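Local coordinates for guanylate kinase (Stenotrophomonas maltophilia, PDB 6WCT), which catalyses the ATP-dependent phosphorylation of GMP to GDP and probably serves in the recycling of GMP and, indirectly, of cGMP, at residues L140-S143 against K144-Q148. Sequence-based numbering, arbitrary orientation.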
loop_
_atom_site.group_PDB
_atom_site.type_symbol
_atom_site.label_atom_id
_atom_site.label_comp_id
_atom_site.label_asym_id
_atom_site.label_seq_id
_atom_site.Cartn_x
_atom_site.Cartn_y
_atom_site.Cartn_z
ATOM N N LEU A 140 -6.552 -12.651 -7.578
ATOM C CA LEU A 140 -7.409 -13.141 -8.632
ATOM C C LEU A 140 -6.583 -13.925 -9.636
ATOM O O LEU A 140 -5.422 -13.580 -9.885
ATOM C CB LEU A 140 -8.121 -11.996 -9.365
ATOM C CG LEU A 140 -9.170 -11.180 -8.587
ATOM C CD1 LEU A 140 -9.774 -10.096 -9.484
ATOM C CD2 LEU A 140 -10.256 -12.089 -8.034
ATOM N N PRO A 141 -7.166 -14.994 -10.170
ATOM C CA PRO A 141 -6.543 -15.706 -11.275
ATOM C C PRO A 141 -6.646 -14.893 -12.552
ATOM O O PRO A 141 -7.531 -14.037 -12.684
ATOM C CB PRO A 141 -7.367 -17.005 -11.366
ATOM C CG PRO A 141 -8.707 -16.610 -10.859
ATOM C CD PRO A 141 -8.426 -15.627 -9.744
ATOM N N PRO A 142 -5.748 -15.115 -13.514
ATOM C CA PRO A 142 -5.814 -14.356 -14.774
ATOM C C PRO A 142 -6.955 -14.791 -15.696
ATOM O O PRO A 142 -7.156 -14.150 -16.733
ATOM C CB PRO A 142 -4.445 -14.612 -15.409
ATOM C CG PRO A 142 -4.056 -15.965 -14.881
ATOM C CD PRO A 142 -4.603 -16.040 -13.478
ATOM N N SER A 143 -7.667 -15.872 -15.385
ATOM C CA SER A 143 -8.814 -16.309 -16.178
ATOM C C SER A 143 -9.482 -17.470 -15.454
ATOM O O SER A 143 -8.913 -18.056 -14.525
ATOM C CB SER A 143 -8.403 -16.738 -17.579
ATOM O OG SER A 143 -7.667 -17.942 -17.497
ATOM N N LYS A 144 -10.711 -17.789 -15.880
ATOM C CA LYS A 144 -11.383 -18.979 -15.357
ATOM C C LYS A 144 -10.621 -20.233 -15.763
ATOM O O LYS A 144 -10.531 -21.202 -14.996
ATOM C CB LYS A 144 -12.827 -19.055 -15.864
ATOM C CG LYS A 144 -13.775 -17.971 -15.339
ATOM C CD LYS A 144 -15.067 -17.884 -16.172
ATOM C CE LYS A 144 -16.079 -18.968 -15.810
ATOM N NZ LYS A 144 -16.705 -18.727 -14.480
ATOM N N GLN A 145 -10.049 -20.218 -16.970
ATOM C CA GLN A 145 -9.245 -21.339 -17.443
ATOM C C GLN A 145 -8.051 -21.590 -16.531
ATOM O O GLN A 145 -7.705 -22.748 -16.257
ATOM C CB GLN A 145 -8.779 -21.078 -18.876
ATOM C CG GLN A 145 -7.808 -22.104 -19.418
ATOM C CD GLN A 145 -8.466 -23.431 -19.738
ATOM O OE1 GLN A 145 -9.329 -23.519 -20.618
ATOM N NE2 GLN A 145 -8.050 -24.477 -19.034
ATOM N N ALA A 146 -7.399 -20.519 -16.064
ATOM C CA ALA A 146 -6.228 -20.683 -15.211
ATOM C C ALA A 146 -6.551 -21.477 -13.953
ATOM O O ALA A 146 -5.710 -22.251 -13.478
ATOM C CB ALA A 146 -5.639 -19.320 -14.854
ATOM N N LEU A 147 -7.761 -21.320 -13.412
ATOM C CA LEU A 147 -8.159 -22.091 -12.237
ATOM C C LEU A 147 -8.195 -23.579 -12.550
ATOM O O LEU A 147 -7.679 -24.402 -11.784
ATOM C CB LEU A 147 -9.528 -21.635 -11.735
ATOM C CG LEU A 147 -9.614 -20.396 -10.849
ATOM C CD1 LEU A 147 -11.067 -20.159 -10.447
ATOM C CD2 LEU A 147 -8.703 -20.502 -9.632
ATOM N N GLN A 148 -8.819 -23.944 -13.674
ATOM C CA GLN A 148 -8.903 -25.353 -14.049
ATOM C C GLN A 148 -7.519 -25.960 -14.216
ATOM O O GLN A 148 -7.246 -27.049 -13.700
ATOM C CB GLN A 148 -9.704 -25.508 -15.342
#
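Ser143 caps helix 144-152 from the N-cap position, its hydroxyl taking the N-H of Ala146. In this main polar link Ala146 N donates to Ser143 OG at 3.0 Å, with an N-H...O angle of 151°. With chi1 at 70°, OG is folded back over its own backbone, which brings it to the amide of Ala146. The same N-H also leans weakly on Ser143 O, 3.3 Å from Ala146 N and bent to 121°, so one donor is shared between side chain and backbone of the cap.

Apolar contacts accompany the cap. The methyl of Ala146 sits against the ring of Pro142: Ala146 CB lies 3.7 Å from both Pro142 CG and Pro142 CD. Deeper in, Pro141 meets Leu147 at an oblique angle, with Pro141 CG 3.9 Å from Leu147 CG, and Pro141 CB and CG both lie near Leu147 CD2.

This turn carries the chain from strand 135-140 of the parallel sheet into helix 144-152. Pro141 touches Ala33 in the P-loop and Pro142 touches Glu186, both residues of the ADP site, although no ADP is bound to this chain. Lys144 NZ hydrogen-bonds to Thr222 O of the second subunit, and Leu147 packs on Leu166 and Ala169 of helix 159-173.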